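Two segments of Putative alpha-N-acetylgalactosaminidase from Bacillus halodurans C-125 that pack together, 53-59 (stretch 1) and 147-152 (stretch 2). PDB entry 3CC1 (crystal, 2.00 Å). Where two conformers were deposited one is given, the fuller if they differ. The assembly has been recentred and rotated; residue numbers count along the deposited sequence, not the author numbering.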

ATOM      1  N   ASP A  53      16.958  -7.571 -30.191  1.00 22.85           N
ATOM      2  CA  ASP A  53      16.709  -8.179 -28.895  1.00 23.19           C
ATOM      3  C   ASP A  53      17.071  -9.696 -28.883  1.00 22.87           C
ATOM      4  O   ASP A  53      17.644 -10.258 -29.843  1.00 21.73           O
ATOM      5  CB  ASP A  53      15.275  -7.859 -28.392  1.00 23.63           C
ATOM      6  CG  ASP A  53      15.229  -7.622 -26.859  1.00 25.41           C
ATOM      7  OD1 ASP A  53      15.374  -8.578 -26.091  1.00 26.85           O
ATOM      8  OD2 ASP A  53      15.142  -6.471 -26.425  1.00 26.58           O
ATOM      9  N   ILE A  54      16.742 -10.333 -27.770  1.00 22.31           N
ATOM     10  CA  ILE A  54      17.204 -11.656 -27.471  1.00 22.08           C
ATOM     11  C   ILE A  54      16.729 -12.711 -28.487  1.00 22.28           C
ATOM     12  O   ILE A  54      15.756 -12.515 -29.224  1.00 22.09           O
ATOM     13  CB  ILE A  54      16.794 -12.115 -26.053  1.00 21.94           C
ATOM     14  CG1 ILE A  54      15.266 -12.146 -25.882  1.00 22.58           C
ATOM     15  CG2 ILE A  54      17.467 -11.284 -24.983  1.00 20.90           C
ATOM     16  CD1 ILE A  54      14.767 -13.027 -24.718  1.00 21.70           C
ATOM     17  N   GLN A  55      17.465 -13.800 -28.499  1.00 23.01           N
ATOM     18  CA  GLN A  55      17.118 -15.022 -29.234  1.00 23.58           C
ATOM     19  C   GLN A  55      17.364 -14.875 -30.730  1.00 22.73           C
ATOM     20  O   GLN A  55      16.770 -15.559 -31.551  1.00 21.98           O
ATOM     21  CB  GLN A  55      15.693 -15.503 -28.872  1.00 23.53           C
ATOM     22  CG  GLN A  55      15.659 -16.009 -27.421  1.00 27.59           C
ATOM     23  CD  GLN A  55      14.283 -16.425 -26.919  1.00 32.75           C
ATOM     24  OE1 GLN A  55      14.132 -17.531 -26.418  1.00 40.27           O
ATOM     25  NE2 GLN A  55      13.314 -15.517 -26.964  1.00 32.76           N
ATOM     26  N   TRP A  56      18.276 -13.968 -31.047  1.00 21.48           N
ATOM     27  CA  TRP A  56      18.780 -13.805 -32.387  1.00 21.26           C
ATOM     28  C   TRP A  56      19.563 -15.028 -32.882  1.00 21.26           C
ATOM     29  O   TRP A  56      19.856 -15.102 -34.071  1.00 21.02           O
ATOM     30  CB  TRP A  56      19.644 -12.520 -32.493  1.00 20.72           C
ATOM     31  CG  TRP A  56      20.651 -12.336 -31.382  1.00 19.25           C
ATOM     32  CD1 TRP A  56      20.484 -11.577 -30.279  1.00 18.66           C
ATOM     33  CD2 TRP A  56      21.966 -12.913 -31.276  1.00 18.56           C
ATOM     34  NE1 TRP A  56      21.587 -11.666 -29.461  1.00 21.12           N
ATOM     35  CE2 TRP A  56      22.521 -12.463 -30.061  1.00 19.95           C
ATOM     36  CE3 TRP A  56      22.723 -13.767 -32.081  1.00 17.86           C
ATOM     37  CZ2 TRP A  56      23.778 -12.832 -29.645  1.00 19.75           C
ATOM     38  CZ3 TRP A  56      23.968 -14.124 -31.671  1.00 17.33           C
ATOM     39  CH2 TRP A  56      24.493 -13.665 -30.458  1.00 17.53           C
ATOM     40  N   TYR A  57      19.774 -16.011 -31.975  1.00 21.31           N
ATOM     41  CA  TYR A  57      20.593 -17.214 -32.188  1.00 20.33           C
ATOM     42  C   TYR A  57      19.734 -18.483 -32.248  1.00 21.33           C
ATOM     43  O   TYR A  57      20.252 -19.587 -32.308  1.00 21.13           O
ATOM     44  CB  TYR A  57      21.651 -17.335 -31.055  1.00 20.77           C
ATOM     45  CG  TYR A  57      21.041 -17.035 -29.707  1.00 21.73           C
ATOM     46  CD1 TYR A  57      20.224 -17.986 -29.074  1.00 22.21           C
ATOM     47  CD2 TYR A  57      21.201 -15.790 -29.104  1.00 20.46           C
ATOM     48  CE1 TYR A  57      19.612 -17.697 -27.863  1.00 22.69           C
ATOM     49  CE2 TYR A  57      20.606 -15.506 -27.898  1.00 20.86           C
ATOM     50  CZ  TYR A  57      19.795 -16.462 -27.293  1.00 21.58           C
ATOM     51  OH  TYR A  57      19.198 -16.210 -26.076  1.00 25.55           O
ATOM     52  N   GLU A  58      18.409 -18.301 -32.239  1.00 22.34           N
ATOM     53  CA  GLU A  58      17.463 -19.398 -32.064  1.00 24.97           C
ATOM     54  C   GLU A  58      16.540 -19.567 -33.268  1.00 25.07           C
ATOM     55  O   GLU A  58      15.478 -18.961 -33.300  1.00 26.23           O
ATOM     56  CB  GLU A  58      16.601 -19.161 -30.809  1.00 24.71           C
ATOM     57  CG  GLU A  58      15.756 -20.366 -30.371  1.00 31.11           C
ATOM     58  CD  GLU A  58      15.527 -20.408 -28.829  1.00 38.00           C
ATOM     59  OE1 GLU A  58      16.308 -19.750 -28.092  1.00 42.17           O
ATOM     60  OE2 GLU A  58      14.592 -21.112 -28.357  1.00 41.87           O
ATOM     61  N   PRO A  59      16.967 -20.335 -34.287  1.00 25.31           N
ATOM     62  CA  PRO A  59      16.066 -20.534 -35.408  1.00 25.82           C
ATOM     63  C   PRO A  59      15.025 -21.536 -34.954  1.00 26.54           C
ATOM     64  O   PRO A  59      15.246 -22.313 -34.005  1.00 28.08           O
ATOM     65  CB  PRO A  59      16.963 -21.157 -36.488  1.00 26.37           C
ATOM     66  CG  PRO A  59      17.973 -21.932 -35.698  1.00 25.48           C
ATOM     67  CD  PRO A  59      18.241 -21.054 -34.471  1.00 24.67           C
ATOM     68  N   PRO A 147      14.473 -18.397 -14.804  1.00 25.18           N
ATOM     69  CA  PRO A 147      13.180 -19.051 -14.742  1.00 24.52           C
ATOM     70  C   PRO A 147      12.277 -18.780 -15.922  1.00 23.98           C
ATOM     71  O   PRO A 147      11.319 -19.478 -16.063  1.00 23.69           O
ATOM     72  CB  PRO A 147      12.550 -18.476 -13.464  1.00 25.74           C
ATOM     73  CG  PRO A 147      13.263 -17.285 -13.180  1.00 24.82           C
ATOM     74  CD  PRO A 147      14.638 -17.452 -13.692  1.00 25.18           C
ATOM     75  N   TRP A 148      12.613 -17.837 -16.789  1.00 22.73           N
ATOM     76  CA  TRP A 148      11.710 -17.476 -17.884  1.00 23.39           C
ATOM     77  C   TRP A 148      12.252 -17.844 -19.272  1.00 23.26           C
ATOM     78  O   TRP A 148      11.629 -17.569 -20.304  1.00 22.74           O
ATOM     79  CB  TRP A 148      11.338 -15.991 -17.807  1.00 23.01           C
ATOM     80  CG  TRP A 148      12.423 -15.025 -17.527  1.00 23.87           C
ATOM     81  CD1 TRP A 148      12.777 -14.531 -16.308  1.00 25.68           C
ATOM     82  CD2 TRP A 148      13.254 -14.357 -18.483  1.00 23.42           C
ATOM     83  NE1 TRP A 148      13.790 -13.636 -16.435  1.00 22.79           N
ATOM     84  CE2 TRP A 148      14.113 -13.501 -17.758  1.00 24.22           C
ATOM     85  CE3 TRP A 148      13.382 -14.424 -19.870  1.00 22.47           C
ATOM     86  CZ2 TRP A 148      15.079 -12.698 -18.373  1.00 24.46           C
ATOM     87  CZ3 TRP A 148      14.342 -13.605 -20.492  1.00 26.30           C
ATOM     88  CH2 TRP A 148      15.168 -12.755 -19.740  1.00 25.79           C
ATOM     89  N   ASN A 149      13.403 -18.515 -19.263  0.50 22.87           N
ATOM     90  CA  ASN A 149      14.102 -18.882 -20.489  0.50 22.90           C
ATOM     91  C   ASN A 149      15.169 -19.954 -20.307  0.50 22.84           C
ATOM     92  O   ASN A 149      16.117 -19.786 -19.541  0.50 21.95           O
ATOM     93  CB  ASN A 149      14.728 -17.621 -21.077  0.50 22.88           C
ATOM     94  CG  ASN A 149      15.671 -17.915 -22.209  0.50 23.91           C
ATOM     95  OD1 ASN A 149      16.821 -18.327 -21.987  0.50 20.17           O
ATOM     96  ND2 ASN A 149      15.199 -17.690 -23.440  0.50 23.94           N
ATOM     97  N   THR A 150      15.028 -21.043 -21.066  1.00 23.17           N
ATOM     98  CA  THR A 150      15.885 -22.228 -20.920  1.00 22.64           C
ATOM     99  C   THR A 150      17.258 -22.175 -21.664  1.00 23.18           C
ATOM    100  O   THR A 150      17.967 -23.172 -21.699  1.00 22.98           O
ATOM    101  CB  THR A 150      15.159 -23.522 -21.419  1.00 22.89           C
ATOM    102  OG1 THR A 150      14.707 -23.312 -22.765  1.00 24.71           O
ATOM    103  CG2 THR A 150      13.954 -23.859 -20.568  1.00 21.80           C
ATOM    104  N   ASP A 151      17.636 -21.034 -22.227  1.00 22.30           N
ATOM    105  CA  ASP A 151      18.775 -21.012 -23.158  1.00 23.01           C
ATOM    106  C   ASP A 151      20.123 -21.268 -22.453  1.00 22.33           C
ATOM    107  O   ASP A 151      21.020 -21.895 -23.005  1.00 23.53           O
ATOM    108  CB  ASP A 151      18.865 -19.645 -23.898  1.00 22.67           C
ATOM    109  CG  ASP A 151      17.761 -19.428 -24.930  1.00 24.75           C
ATOM    110  OD1 ASP A 151      17.121 -20.427 -25.379  1.00 26.83           O
ATOM    111  OD2 ASP A 151      17.578 -18.227 -25.312  1.00 26.98           O
HETATM  112  N   MSE A 152      20.278 -20.746 -21.255  1.00 21.82           N
HETATM  113  CA  MSE A 152      21.594 -20.663 -20.604  1.00 21.59           C
HETATM  114  C   MSE A 152      21.656 -21.339 -19.222  1.00 21.35           C
HETATM  115  O   MSE A 152      20.639 -21.599 -18.568  1.00 22.05           O
HETATM  116  CB  MSE A 152      22.023 -19.202 -20.405  1.00 21.84           C
HETATM  117  CG  MSE A 152      21.636 -18.183 -21.494  1.00 20.56           C
HETATM  118 SE   MSE A 152      22.496 -18.547 -23.180  0.75 17.54          SE
HETATM  119  CE  MSE A 152      24.140 -17.502 -22.976  1.00 21.29           C
TER
HETATM  120  O   HOH W   1      14.440 -20.207 -25.491  1.00 29.16           O

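Stretch 1 is a loop without regular helix or strand, and it meets stretch 2 mainly through side chains. The backbones stay well apart: the nearest CA atoms, those of Gln55 and Asp151, are 8.7 Å from each other. The contact is small, with 218 Å² buried over both sides, and Asp151 has the largest share.

Asp53 does not reach stretch 2. Its OD1 accepts a hydrogen bond from the backbone N of Ile54 at 2.8 Å, which ties the carboxylate to the start of the next residue.

Ile54 makes the apolar part of the contact. Its CA-to-CB bond points toward stretch 2, and its CD1 lies 4.3 Å from CZ3 of Trp148. The methyl group sits at the edge of the indole, near the ring plane, so it does not cover the ring face.

Gln55 opens a type I beta turn that runs to Glu58. The turn is closed by a backbone hydrogen bond from Glu58 N to Gln55 O, at 3.3 Å. The CA-to-CB bond of Gln55 points sideways, but the end of the side chain comes nearer to stretch 2. Its OE1 lies 3.2 Å from ND2 of Asn149, and its CG is 3.6 Å from OD2 of Asp151.

Trp56, within the turn, makes no contact with stretch 2. Its NE1 is hydrogen-bonded elsewhere in the structure.

Tyr57 makes a direct hydrogen bond to stretch 2. Its OH donates to OD2 of Asp151 at 2.7 Å, and this oxygen lies at the edge of the phenol ring, near its plane. The same OD2 accepts a hydrogen bond from ND2 of Asn149 at 3.1 Å. OD1 of Asn149 also accepts a hydrogen bond from the backbone N of Asp151, at 2.8 Å. These two bonds within stretch 2 link Asn149 and Asp151, and the one from ND2 of Asn149 meets the same carboxylate oxygen as the Tyr57 hydroxyl.

Glu58 brings a second carboxylate to Asp151. Its OE1 is 2.9 Å from OD1 of Asp151 and 3.4 Å from OD2 of Asp151. These are pairs of acceptors, not hydrogen bonds, and two like charges at this range would repel if both groups were ionised. Water 1 lies beside the pair. It lies 2.7 Å from OD1 of Asp151 and 2.8 Å from OE1 of Gln55, placed to donate to either and so to link the two stretches; with more acceptors in reach than protons, not all can be served at once.

Pro59 follows the turn and is out of reach of stretch 2.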